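Local coordinates for transcriptional regulatory protein RcsB (Salmonella enterica subsp. enterica serovar Typhimurium, PDB 6EO3) that probably binds regulatory DNA regions as the response regulator of the Rcs signalling system, controlling transcription of numerous genes with or without RcsA, at residues A[55-60]-A[83-88]; A[3-8]-A[47-52]; A[161-166]-A[200-205]; A[21-26]-A[114-119]. The protein carries 1 engineered substitution. All coordinates share one frame; numbering follows the deposited sequence.

Overall arrangement
Contacts 1, 2 and 4 lie in the receiver domain, and contact 3 in the LuxR-type DNA-binding domain. Strand 52-56 is central to the five-stranded parallel sheet. Contact 2 ties its start to strand 4-9, and contact 1 ties its end to strand 82-87. Contact 4 joins helices 13-24 and 112-125 over one face of that sheet. The three centres lie about 15 to 16 Å apart. Contacts 2 and 4 interleave along the chain, contact 1 is nested inside the loop closed by contact 4, and contact 3 comes last, its centre about 35 Å from that of contact 1. Contact 1 meets Glu164 and Phe166 of the second subunit, so one receiver domain touches the other's DNA-binding domain.

Contact 1. Residues A[55-60]-A[83-88]; sequences TDLSMP and IIVLTM
Asp56 OD1 is gripped by several groups, one of them a water that reaches across to Met88. This water donates to Asp56 OD1 over 2.9 Å. It accepts from Met88 N at 3.1 Å and so links the ends of two strands. Ser58 N adds a weak bond of 3.4 Å to Asp56 OD1, and Lys109 NZ completes the grip with a salt bridge. The side chain reaches these partners because CG stands anti to the backbone N (chi1 -180°).

Behind the carboxylate, the backbones of 55-56 and 85-86 pair in parallel. Leu86 N donates to Thr55 O at 2.7 Å. Thr55 N gives a longer bond of 3.2 Å to Ile84 O, nearly straight along the carbonyl. Leu86 O takes Leu57 N at 3.1 Å, with a bent N-H angle of 139°, and also receives a CA-H contact from Asp56.

Just past the strand, Leu57 packs on the face that carries Thr55 and Val85. Its CB meets Val85 CG1 at 4.1 Å, the two side chains crossing at a slant. Its CD2 lies 3.9 Å from Thr87 OG1, the side chains running side by side. That hydroxyl has its polar partner in Asn89 N. Ile71, Ile94 and Val98 of the flanking helices also pack against Leu57.

Asp56 is the predicted phosphorylation site of this receiver domain and is unmodified here. Asp11 brings a second acidic group close to its OD2. The lysine, the water and the weakly bound backbone N-H together would hold the direction of the carboxylate.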
loop_
_atom_site.group_PDB
_atom_site.type_symbol
_atom_site.label_atom_id
_atom_site.label_comp_id
_atom_site.label_asym_id
_atom_site.label_seq_id
_atom_site.Cartn_x
_atom_site.Cartn_y
_atom_site.Cartn_z
ATOM N N THR A 55 16.136 15.864 -11.314
ATOM C CA THR A 55 14.848 15.884 -11.986
ATOM C C THR A 55 13.676 16.287 -11.082
ATOM O O THR A 55 13.601 15.939 -9.903
ATOM C CB THR A 55 14.510 14.528 -12.649
ATOM O OG1 THR A 55 13.258 14.647 -13.336
ATOM C CG2 THR A 55 14.407 13.391 -11.617
ATOM N N ASP A 56 12.763 17.023 -11.691
ATOM C CA ASP A 56 11.509 17.371 -11.097
ATOM C C ASP A 56 10.658 16.111 -11.009
ATOM O O ASP A 56 10.689 15.252 -11.892
ATOM C CB ASP A 56 10.827 18.421 -11.963
ATOM C CG ASP A 56 9.488 18.873 -11.418
ATOM O OD1 ASP A 56 9.214 18.727 -10.192
ATOM O OD2 ASP A 56 8.714 19.415 -12.244
ATOM N N LEU A 57 9.911 16.002 -9.919
ATOM C CA LEU A 57 9.068 14.855 -9.699
ATOM C C LEU A 57 7.902 14.816 -10.678
ATOM O O LEU A 57 7.474 13.747 -11.066
ATOM C CB LEU A 57 8.555 14.862 -8.258
ATOM C CG LEU A 57 7.893 13.576 -7.744
ATOM C CD1 LEU A 57 8.648 12.318 -8.174
ATOM C CD2 LEU A 57 7.792 13.653 -6.225
ATOM N N SER A 58 7.400 15.978 -11.075
ATOM C CA SER A 58 6.238 16.077 -11.963
ATOM C C SER A 58 6.599 16.789 -13.255
ATOM O O SER A 58 6.766 17.999 -13.270
ATOM C CB SER A 58 5.094 16.833 -11.269
ATOM O OG SER A 58 5.530 18.097 -10.782
ATOM N N MET A 59 6.718 16.028 -14.333
ATOM C CA MET A 59 7.012 16.583 -15.650
ATOM C C MET A 59 6.084 15.973 -16.682
ATOM O O MET A 59 5.475 14.940 -16.420
ATOM C CB MET A 59 8.441 16.261 -16.042
ATOM C CG MET A 59 9.497 16.801 -15.095
ATOM S SD MET A 59 11.050 17.086 -15.971
ATOM C CE MET A 59 11.185 15.583 -16.939
ATOM N N PRO A 60 5.968 16.609 -17.863
ATOM C CA PRO A 60 5.198 15.984 -18.936
ATOM C C PRO A 60 5.972 14.838 -19.593
ATOM O O PRO A 60 7.193 14.731 -19.435
ATOM C CB PRO A 60 4.958 17.127 -19.923
ATOM C CG PRO A 60 6.033 18.122 -19.655
ATOM C CD PRO A 60 6.462 17.951 -18.228
ATOM N N ILE A 83 20.458 9.777 -8.579
ATOM C CA ILE A 83 19.262 10.600 -8.820
ATOM C C ILE A 83 18.925 11.468 -7.621
ATOM O O ILE A 83 18.671 10.959 -6.536
ATOM C CB ILE A 83 18.033 9.723 -9.161
ATOM C CG1 ILE A 83 18.325 8.841 -10.374
ATOM C CG2 ILE A 83 16.819 10.586 -9.463
ATOM C CD1 ILE A 83 17.361 7.694 -10.547
ATOM N N ILE A 84 18.916 12.780 -7.835
ATOM C CA ILE A 84 18.361 13.725 -6.862
ATOM C C ILE A 84 16.999 14.155 -7.359
ATOM O O ILE A 84 16.905 14.801 -8.391
ATOM C CB ILE A 84 19.253 14.978 -6.676
ATOM C CG1 ILE A 84 20.641 14.558 -6.192
ATOM C CG2 ILE A 84 18.632 15.963 -5.685
ATOM C CD1 ILE A 84 21.662 15.670 -6.272
ATOM N N VAL A 85 15.943 13.813 -6.622
ATOM C CA VAL A 85 14.603 14.286 -6.958
ATOM C C VAL A 85 14.344 15.696 -6.403
ATOM O O VAL A 85 14.566 15.985 -5.240
ATOM C CB VAL A 85 13.519 13.292 -6.506
ATOM C CG1 VAL A 85 12.131 13.910 -6.590
ATOM C CG2 VAL A 85 13.571 12.061 -7.386
ATOM N N LEU A 86 13.855 16.563 -7.272
ATOM C CA LEU A 86 13.610 17.945 -6.945
ATOM C C LEU A 86 12.105 18.144 -6.988
ATOM O O LEU A 86 11.480 17.926 -8.020
ATOM C CB LEU A 86 14.325 18.838 -7.963
ATOM C CG LEU A 86 14.677 20.270 -7.566
ATOM C CD1 LEU A 86 15.650 20.322 -6.401
ATOM C CD2 LEU A 86 15.260 21.009 -8.768
ATOM N N THR A 87 11.508 18.524 -5.867
ATOM C CA THR A 87 10.062 18.609 -5.829
ATOM C C THR A 87 9.540 19.837 -5.090
ATOM O O THR A 87 10.127 20.332 -4.136
ATOM C CB THR A 87 9.420 17.321 -5.255
ATOM O OG1 THR A 87 7.984 17.405 -5.353
ATOM C CG2 THR A 87 9.830 17.095 -3.805
ATOM N N MET A 88 8.412 20.313 -5.576
ATOM C CA MET A 88 7.718 21.416 -4.978
ATOM C C MET A 88 6.779 20.886 -3.883
ATOM O O MET A 88 6.325 21.642 -3.037
ATOM C CB MET A 88 6.946 22.148 -6.075
ATOM C CG MET A 88 6.869 23.643 -5.890
ATOM S SD MET A 88 8.443 24.514 -5.988
ATOM C CE MET A 88 7.807 26.164 -5.690
HETATM O O HOH W 1 7.165 19.671 -8.321
#

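Contact 2. Residues A[3-8]-A[47-52]; sequences NMNVII and KLDAHV
Asn5 meets the 47-52 segment with its backbone and its side chain together. Its carbonyl O takes a firm bond from His51 N at 2.8 Å. The same Asn5 O receives a weak second bond of 3.4 Å from Val52 N. Its own backbone N donates to His51 ND1 over 3.2 Å, with the N lying 21° out of the imidazole plane. The Asn5 amide reaches back to an earlier residue of the loop, and ND2 gives Asp49 O a bond of 2.8 Å. Asn5 CG is anti to the carbonyl carbon (chi1 -69°), beside the backbone N, with ND2 turned to Asp49 O. That acceptor lies in the plane of the amide.

One step along, Ile7 N donates to Val52 O at 3.0 Å, and Val6 pairs with Val52 as parallel strand neighbours. Val6 CG2 and Val52 CG1 touch at 3.7 Å on one face, where Met4 also leans on Val52. On the other face Ile7 CD1 presses close to Ala50 CB at 3.4 Å. The same methyl meets Leu48 CD1 at 3.7 Å, the side chains crossing at about a right angle.

The next shell sets these groups in place. Strand 29-35 pairs with the far edge of 4-9, and Asn30 ND2 makes a weak bond to Asn5 OD1. Asp49 has positive phi (62°), part of the turn that presents its carbonyl to Asn5. Val32 and Phe35 back Ile7.

Accepting at ND1 implies that a neutral His51 would carry its proton on NE2. With both strand-side backbone atoms and the amide engaged, Asn5 would hold the path of the loop as it enters strand 52-56.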
loop_
_atom_site.group_PDB
_atom_site.type_symbol
_atom_site.label_atom_id
_atom_site.label_comp_id
_atom_site.label_asym_id
_atom_site.label_seq_id
_atom_site.Cartn_x
_atom_site.Cartn_y
_atom_site.Cartn_z
ATOM N N ASN A 3 35.383 15.416 -12.870
ATOM C CA ASN A 3 34.172 16.224 -12.780
ATOM C C ASN A 3 32.902 15.407 -12.677
ATOM O O ASN A 3 32.853 14.236 -13.044
ATOM C CB ASN A 3 34.050 17.128 -14.008
ATOM C CG ASN A 3 35.090 18.220 -14.032
ATOM O OD1 ASN A 3 35.767 18.477 -13.035
ATOM N ND2 ASN A 3 35.228 18.871 -15.175
ATOM N N MET A 4 31.858 16.067 -12.207
ATOM C CA MET A 4 30.565 15.445 -12.066
ATOM C C MET A 4 29.670 15.946 -13.198
ATOM O O MET A 4 29.209 17.085 -13.187
ATOM C CB MET A 4 30.001 15.789 -10.698
ATOM C CG MET A 4 28.835 14.930 -10.268
ATOM S SD MET A 4 28.322 15.385 -8.602
ATOM C CE MET A 4 29.390 14.323 -7.628
ATOM N N ASN A 5 29.496 15.107 -14.213
ATOM C CA ASN A 5 28.515 15.326 -15.279
ATOM C C ASN A 5 27.078 15.212 -14.789
ATOM O O ASN A 5 26.654 14.144 -14.346
ATOM C CB ASN A 5 28.733 14.326 -16.402
ATOM C CG ASN A 5 30.027 14.571 -17.165
ATOM O OD1 ASN A 5 30.711 15.570 -16.959
ATOM N ND2 ASN A 5 30.358 13.659 -18.057
ATOM N N VAL A 6 26.341 16.319 -14.887
ATOM C CA VAL A 6 24.976 16.417 -14.375
ATOM C C VAL A 6 23.969 16.713 -15.494
ATOM O O VAL A 6 24.221 17.541 -16.367
ATOM C CB VAL A 6 24.845 17.523 -13.295
ATOM C CG1 VAL A 6 23.512 17.425 -12.585
ATOM C CG2 VAL A 6 25.966 17.438 -12.268
ATOM N N ILE A 7 22.828 16.026 -15.437
ATOM C CA ILE A 7 21.664 16.320 -16.270
ATOM C C ILE A 7 20.562 16.944 -15.423
ATOM O O ILE A 7 20.259 16.437 -14.346
ATOM C CB ILE A 7 21.092 15.039 -16.900
ATOM C CG1 ILE A 7 22.074 14.500 -17.938
ATOM C CG2 ILE A 7 19.726 15.310 -17.539
ATOM C CD1 ILE A 7 21.722 13.116 -18.432
ATOM N N ILE A 8 19.952 18.017 -15.934
ATOM C CA ILE A 8 18.818 18.677 -15.272
ATOM C C ILE A 8 17.524 18.458 -16.042
ATOM O O ILE A 8 17.476 18.629 -17.265
ATOM C CB ILE A 8 19.004 20.195 -15.152
ATOM C CG1 ILE A 8 20.385 20.545 -14.597
ATOM C CG2 ILE A 8 17.927 20.788 -14.260
ATOM C CD1 ILE A 8 20.819 21.945 -15.002
ATOM N N LYS A 47 23.474 8.499 -24.260
ATOM C CA LYS A 47 24.477 9.193 -25.052
ATOM C C LYS A 47 25.301 10.247 -24.301
ATOM O O LYS A 47 26.251 10.788 -24.867
ATOM C CB LYS A 47 23.800 9.856 -26.259
ATOM C CG LYS A 47 23.119 8.882 -27.219
ATOM C CD LYS A 47 21.629 8.695 -26.942
ATOM C CE LYS A 47 20.954 7.936 -28.077
ATOM N NZ LYS A 47 19.697 7.233 -27.684
ATOM N N LEU A 48 24.978 10.526 -23.037
ATOM C CA LEU A 48 25.518 11.727 -22.376
ATOM C C LEU A 48 26.636 11.563 -21.346
ATOM O O LEU A 48 27.328 12.549 -21.056
ATOM C CB LEU A 48 24.375 12.539 -21.758
ATOM C CG LEU A 48 23.511 13.320 -22.756
ATOM C CD1 LEU A 48 22.267 13.843 -22.065
ATOM C CD2 LEU A 48 24.277 14.465 -23.405
ATOM N N ASP A 49 26.812 10.358 -20.801
ATOM C CA ASP A 49 27.846 10.081 -19.784
ATOM C C ASP A 49 27.598 10.928 -18.530
ATOM O O ASP A 49 28.472 11.650 -18.057
ATOM C CB ASP A 49 29.266 10.314 -20.362
ATOM C CG ASP A 49 30.403 9.868 -19.409
ATOM O OD1 ASP A 49 30.169 9.077 -18.460
ATOM O OD2 ASP A 49 31.555 10.318 -19.628
ATOM N N ALA A 50 26.381 10.850 -18.017
ATOM C CA ALA A 50 26.010 11.562 -16.790
ATOM C C ALA A 50 26.248 10.697 -15.555
ATOM O O ALA A 50 26.117 9.480 -15.606
ATOM C CB ALA A 50 24.552 12.001 -16.854
ATOM N N HIS A 51 26.595 11.336 -14.446
ATOM C CA HIS A 51 26.712 10.654 -13.155
ATOM C C HIS A 51 25.494 10.878 -12.278
ATOM O O HIS A 51 25.130 10.009 -11.474
ATOM C CB HIS A 51 27.952 11.128 -12.421
ATOM C CG HIS A 51 29.197 10.975 -13.224
ATOM N ND1 HIS A 51 29.970 12.047 -13.600
ATOM C CD2 HIS A 51 29.773 9.883 -13.775
ATOM C CE1 HIS A 51 30.983 11.625 -14.332
ATOM N NE2 HIS A 51 30.887 10.313 -14.453
ATOM N N VAL A 52 24.870 12.045 -12.433
ATOM C CA VAL A 52 23.696 12.393 -11.646
ATOM C C VAL A 52 22.667 13.129 -12.482
ATOM O O VAL A 52 22.993 13.947 -13.346
ATOM C CB VAL A 52 24.057 13.187 -10.352
ATOM C CG1 VAL A 52 25.140 14.211 -10.603
ATOM C CG2 VAL A 52 22.830 13.864 -9.726
#

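Contact 3. Residues A[161-166]-A[200-205]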
loop_
_atom_site.group_PDB
_atom_site.type_symbol
_atom_site.label_atom_id
_atom_site.label_comp_id
_atom_site.label_asym_id
_atom_site.label_seq_id
_atom_site.Cartn_x
_atom_site.Cartn_y
_atom_site.Cartn_z
ATOM N N LEU A 161 -6.511 -4.986 18.234
ATOM C CA LEU A 161 -7.564 -5.930 18.569
ATOM C C LEU A 161 -8.768 -5.750 17.654
ATOM O O LEU A 161 -9.352 -6.730 17.186
ATOM C CB LEU A 161 -7.973 -5.762 20.031
ATOM C CG LEU A 161 -6.891 -6.114 21.058
ATOM C CD1 LEU A 161 -7.357 -5.758 22.463
ATOM C CD2 LEU A 161 -6.483 -7.581 20.991
ATOM N N PHE A 162 -9.126 -4.501 17.377
ATOM C CA PHE A 162 -10.232 -4.234 16.471
ATOM C C PHE A 162 -9.954 -4.795 15.064
ATOM O O PHE A 162 -10.843 -5.389 14.436
ATOM C CB PHE A 162 -10.522 -2.741 16.396
ATOM C CG PHE A 162 -11.817 -2.426 15.696
ATOM C CD1 PHE A 162 -13.032 -2.754 16.288
ATOM C CD2 PHE A 162 -11.827 -1.836 14.440
ATOM C CE1 PHE A 162 -14.230 -2.493 15.645
ATOM C CE2 PHE A 162 -13.021 -1.578 13.796
ATOM C CZ PHE A 162 -14.225 -1.909 14.399
ATOM N N ALA A 163 -8.717 -4.615 14.590
ATOM C CA ALA A 163 -8.276 -5.128 13.288
ATOM C C ALA A 163 -8.399 -6.632 13.219
ATOM O O ALA A 163 -8.676 -7.185 12.166
ATOM C CB ALA A 163 -6.832 -4.727 13.009
ATOM N N GLU A 164 -8.183 -7.294 14.349
ATOM C CA GLU A 164 -8.269 -8.741 14.412
ATOM C C GLU A 164 -9.709 -9.225 14.572
ATOM O O GLU A 164 -9.947 -10.410 14.776
ATOM C CB GLU A 164 -7.381 -9.236 15.546
ATOM C CG GLU A 164 -5.913 -8.936 15.294
ATOM C CD GLU A 164 -4.995 -9.472 16.370
ATOM O OE1 GLU A 164 -5.344 -9.386 17.572
ATOM O OE2 GLU A 164 -3.914 -9.975 16.003
ATOM N N GLY A 165 -10.662 -8.304 14.479
ATOM C CA GLY A 165 -12.081 -8.644 14.451
ATOM C C GLY A 165 -12.739 -8.779 15.808
ATOM O O GLY A 165 -13.762 -9.454 15.948
ATOM N N PHE A 166 -12.158 -8.149 16.818
ATOM C CA PHE A 166 -12.828 -8.052 18.100
ATOM C C PHE A 166 -13.804 -6.877 18.064
ATOM O O PHE A 166 -13.491 -5.809 17.533
ATOM C CB PHE A 166 -11.819 -7.892 19.240
ATOM C CG PHE A 166 -11.094 -9.160 19.581
ATOM C CD1 PHE A 166 -11.685 -10.109 20.393
ATOM C CD2 PHE A 166 -9.830 -9.412 19.076
ATOM C CE1 PHE A 166 -11.027 -11.286 20.703
ATOM C CE2 PHE A 166 -9.168 -10.592 19.376
ATOM C CZ PHE A 166 -9.768 -11.529 20.188
ATOM N N ALA A 200 -12.647 2.366 6.214
ATOM C CA ALA A 200 -11.432 3.099 5.908
ATOM C C ALA A 200 -10.363 2.742 6.923
ATOM O O ALA A 200 -9.200 2.537 6.567
ATOM C CB ALA A 200 -11.698 4.595 5.923
ATOM N N LEU A 201 -10.765 2.663 8.189
ATOM C CA LEU A 201 -9.851 2.292 9.270
ATOM C C LEU A 201 -9.158 0.949 9.010
ATOM O O LEU A 201 -7.929 0.843 9.082
ATOM C CB LEU A 201 -10.616 2.216 10.591
ATOM C CG LEU A 201 -9.830 1.785 11.833
ATOM C CD1 LEU A 201 -8.638 2.698 12.082
ATOM C CD2 LEU A 201 -10.751 1.764 13.043
ATOM N N LEU A 202 -9.961 -0.065 8.699
ATOM C CA LEU A 202 -9.472 -1.436 8.544
ATOM C C LEU A 202 -8.679 -1.652 7.254
ATOM O O LEU A 202 -7.768 -2.474 7.216
ATOM C CB LEU A 202 -10.647 -2.419 8.627
ATOM C CG LEU A 202 -11.300 -2.517 10.011
ATOM C CD1 LEU A 202 -12.663 -3.169 9.928
ATOM C CD2 LEU A 202 -10.420 -3.289 10.974
ATOM N N ASN A 203 -9.030 -0.924 6.203
ATOM C CA ASN A 203 -8.223 -0.919 4.982
ATOM C C ASN A 203 -6.852 -0.303 5.240
ATOM O O ASN A 203 -5.832 -0.848 4.829
ATOM C CB ASN A 203 -8.930 -0.160 3.851
ATOM C CG ASN A 203 -10.127 -0.913 3.274
ATOM O OD1 ASN A 203 -11.034 -0.303 2.701
ATOM N ND2 ASN A 203 -10.132 -2.232 3.396
ATOM N N TYR A 204 -6.843 0.831 5.930
ATOM C CA TYR A 204 -5.605 1.520 6.311
ATOM C C TYR A 204 -4.640 0.629 7.103
ATOM O O TYR A 204 -3.430 0.660 6.877
ATOM C CB TYR A 204 -5.968 2.748 7.145
ATOM C CG TYR A 204 -4.844 3.725 7.416
ATOM C CD1 TYR A 204 -4.513 4.705 6.482
ATOM C CD2 TYR A 204 -4.143 3.704 8.625
ATOM C CE1 TYR A 204 -3.500 5.621 6.728
ATOM C CE2 TYR A 204 -3.129 4.619 8.881
ATOM C CZ TYR A 204 -2.809 5.578 7.928
ATOM O OH TYR A 204 -1.806 6.503 8.160
ATOM N N LEU A 205 -5.189 -0.156 8.028
ATOM C CA LEU A 205 -4.397 -1.045 8.893
ATOM C C LEU A 205 -3.721 -2.220 8.168
ATOM O O LEU A 205 -2.675 -2.699 8.616
ATOM C CB LEU A 205 -5.263 -1.583 10.042
ATOM C CG LEU A 205 -5.375 -0.756 11.333
ATOM C CD1 LEU A 205 -5.156 0.735 11.136
ATOM C CD2 LEU A 205 -6.724 -0.994 11.993
#
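The last turn of helix 153-163 meets helix 198-207 with Ala163 and Leu202 nearest in backbone, their CA atoms 6.1 Å apart. Leu202 carries most of the touch from its side. Its CD2 reaches the Ala163 CA at 3.7 Å, so the methyl rests against main chain where the small alanine lets it in. The same Leu202 CD2 lies 4.0 Å from Phe162 CD2, and the two side chains cross at about a right angle.

Phe162 CG stands anti to the backbone N (chi1 -169°), which carries the ring toward the other helix. There Leu201 CD2 also meets Phe162 CD2 at 4.0 Å. The two methyls flank the CD2-CE2 bond of the ring obliquely, from opposite sides of its plane. Lys186 adds a cation-pi contact to the same ring.

The contact belongs to the LuxR-type DNA-binding domain, a bundle of four helices. It joins the first helix, 153-163, to the last, 198-207. Between them along the chain lies the predicted helix-turn-helix, residues 168-187, and Lys186 lies within it. Leu201 also packs on Lys186 and Met190 of helix 179-193.

At the other end of the contact Ala163 CB meets Leu205 CD2 at 3.9 Å. Beyond Ala163 the first helix stops in a Schellman motif. Gly165, with positive phi (87°), is its C-prime residue, and Gly165 N donates to Phe162 O at 2.9 Å. The closing bond runs from Phe166 N to Leu161 O at 3.2 Å. Asn203 and Tyr204 of helix 198-207 pack against Tyr204 and Asn203 of the second subunit.

Contact 4. Residues A[21-26]-A[114-119]; sequences KSLEQI and TDLPKA
Two helices that flank the same face of the receiver-domain sheet meet here, with residues 22-26, at the C-terminal part of helix 13-24, set against Pro117 of helix 112-125. The proline ring is the main surface. Ile26 CD1 touches Pro117 CB at 3.7 Å, its side chain crossing the ring at about a right angle. Ile26 CG1 lies anti to the carbonyl carbon (chi1 -61°) and carries this methyl to the proline. The same methyl also lies 3.7 Å from Pro117 CA. Ser22 approaches another part of the ring, with OG 3.9 Å from Pro117 CD. Its carbonyl is near too, Ser22 O standing 3.9 Å from Pro117 CG. The end of Gln25 also comes near Pro117 CG, but which amide atom does so is doubtful, as the modelled OE1 lies close to the acceptor Ser22 O.

Deeper in, Leu23 CD1 meets Leu116 CD2 at 3.9 Å. These two leucines cross at a slant, and both also rest on Ile54 of strand 52-56. Leu116 touches Leu86 as well, and so packs helix 112-125 on the sheet.

Pro117 has no N-H to give to the turn before it, and helix 112-125 is kinked at this point. Within the 21-26 segment, Lys21 NZ and Glu24 OE1 form a salt bridge whose hydrogen bond is weak. The interface itself is held by apolar and van der Waals contact. This pairing of the first and last helices over one sheet face is a feature of the CheY-like receiver fold.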
loop_
_atom_site.group_PDB
_atom_site.type_symbol
_atom_site.label_atom_id
_atom_site.label_comp_id
_atom_site.label_asym_id
_atom_site.label_seq_id
_atom_site.Cartn_x
_atom_site.Cartn_y
_atom_site.Cartn_z
ATOM N N LYS A 21 22.342 27.734 -12.996
ATOM C CA LYS A 21 23.091 28.858 -12.415
ATOM C C LYS A 21 23.456 28.617 -10.940
ATOM O O LYS A 21 24.485 29.077 -10.454
ATOM C CB LYS A 21 22.299 30.160 -12.578
ATOM C CG LYS A 21 22.407 30.755 -13.975
ATOM C CD LYS A 21 23.584 31.722 -14.078
ATOM C CE LYS A 21 24.080 31.909 -15.509
ATOM N NZ LYS A 21 25.129 30.924 -15.903
ATOM N N SER A 22 22.601 27.888 -10.239
ATOM C CA SER A 22 22.882 27.443 -8.878
ATOM C C SER A 22 24.068 26.457 -8.820
ATOM O O SER A 22 24.640 26.231 -7.755
ATOM C CB SER A 22 21.608 26.816 -8.291
ATOM O OG SER A 22 21.880 26.000 -7.172
ATOM N N LEU A 23 24.426 25.872 -9.961
ATOM C CA LEU A 23 25.522 24.899 -10.047
ATOM C C LEU A 23 26.790 25.433 -10.711
ATOM O O LEU A 23 27.850 24.848 -10.545
ATOM C CB LEU A 23 25.041 23.657 -10.795
ATOM C CG LEU A 23 24.258 22.606 -10.007
ATOM C CD1 LEU A 23 23.390 23.197 -8.910
ATOM C CD2 LEU A 23 23.409 21.784 -10.958
ATOM N N GLU A 24 26.693 26.533 -11.453
ATOM C CA GLU A 24 27.867 27.120 -12.117
ATOM C C GLU A 24 28.961 27.464 -11.106
ATOM O O GLU A 24 30.150 27.414 -11.411
ATOM C CB GLU A 24 27.492 28.373 -12.938
ATOM C CG GLU A 24 26.921 29.537 -12.134
ATOM C CD GLU A 24 27.007 30.884 -12.839
ATOM O OE1 GLU A 24 27.662 30.982 -13.905
ATOM O OE2 GLU A 24 26.416 31.862 -12.316
ATOM N N GLN A 25 28.529 27.840 -9.911
ATOM C CA GLN A 25 29.432 28.144 -8.812
ATOM C C GLN A 25 30.315 26.955 -8.439
ATOM O O GLN A 25 31.492 27.142 -8.129
ATOM C CB GLN A 25 28.638 28.621 -7.592
ATOM C CG GLN A 25 27.548 27.656 -7.119
ATOM C CD GLN A 25 26.295 28.351 -6.596
ATOM O OE1 GLN A 25 25.660 27.871 -5.650
ATOM N NE2 GLN A 25 25.914 29.470 -7.221
ATOM N N ILE A 26 29.755 25.743 -8.468
ATOM C CA ILE A 26 30.537 24.529 -8.175
ATOM C C ILE A 26 31.356 24.150 -9.407
ATOM O O ILE A 26 30.836 23.625 -10.386
ATOM C CB ILE A 26 29.665 23.336 -7.736
ATOM C CG1 ILE A 26 28.903 23.677 -6.463
ATOM C CG2 ILE A 26 30.528 22.100 -7.480
ATOM C CD1 ILE A 26 27.883 22.625 -6.079
ATOM N N THR A 114 20.220 26.981 -2.351
ATOM C CA THR A 114 21.013 26.647 -1.172
ATOM C C THR A 114 21.226 25.123 -0.984
ATOM O O THR A 114 22.341 24.688 -0.701
ATOM C CB THR A 114 20.412 27.306 0.096
ATOM O OG1 THR A 114 21.219 26.986 1.226
ATOM C CG2 THR A 114 18.963 26.853 0.365
ATOM N N ASP A 115 20.184 24.316 -1.170
ATOM C CA ASP A 115 20.256 22.887 -0.817
ATOM C C ASP A 115 20.815 21.967 -1.907
ATOM O O ASP A 115 21.308 20.883 -1.613
ATOM C CB ASP A 115 18.880 22.369 -0.408
ATOM C CG ASP A 115 18.409 22.926 0.919
ATOM O OD1 ASP A 115 19.147 23.701 1.552
ATOM O OD2 ASP A 115 17.284 22.578 1.334
ATOM N N LEU A 116 20.712 22.385 -3.160
ATOM C CA LEU A 116 21.206 21.582 -4.279
ATOM C C LEU A 116 22.731 21.441 -4.269
ATOM O O LEU A 116 23.243 20.345 -4.478
ATOM C CB LEU A 116 20.742 22.180 -5.608
ATOM C CG LEU A 116 20.324 21.255 -6.732
ATOM C CD1 LEU A 116 19.277 20.238 -6.295
ATOM C CD2 LEU A 116 19.772 22.125 -7.843
ATOM N N PRO A 117 23.464 22.546 -4.034
ATOM C CA PRO A 117 24.915 22.409 -3.898
ATOM C C PRO A 117 25.297 21.467 -2.761
ATOM O O PRO A 117 26.247 20.689 -2.889
ATOM C CB PRO A 117 25.376 23.839 -3.583
ATOM C CG PRO A 117 24.318 24.723 -4.139
ATOM C CD PRO A 117 23.036 23.959 -3.995
ATOM N N LYS A 118 24.554 21.545 -1.663
ATOM C CA LYS A 118 24.771 20.660 -0.513
ATOM C C LYS A 118 24.523 19.197 -0.822
ATOM O O LYS A 118 25.197 18.340 -0.283
ATOM C CB LYS A 118 23.879 21.056 0.656
ATOM C CG LYS A 118 24.250 22.380 1.289
ATOM C CD LYS A 118 23.527 22.570 2.609
ATOM C CE LYS A 118 23.601 24.013 3.064
ATOM N NZ LYS A 118 22.864 24.209 4.336
ATOM N N ALA A 119 23.533 18.919 -1.662
ATOM C CA ALA A 119 23.240 17.559 -2.093
ATOM C C ALA A 119 24.388 16.974 -2.909
ATOM O O ALA A 119 24.808 15.858 -2.659
ATOM C CB ALA A 119 21.960 17.534 -2.910
#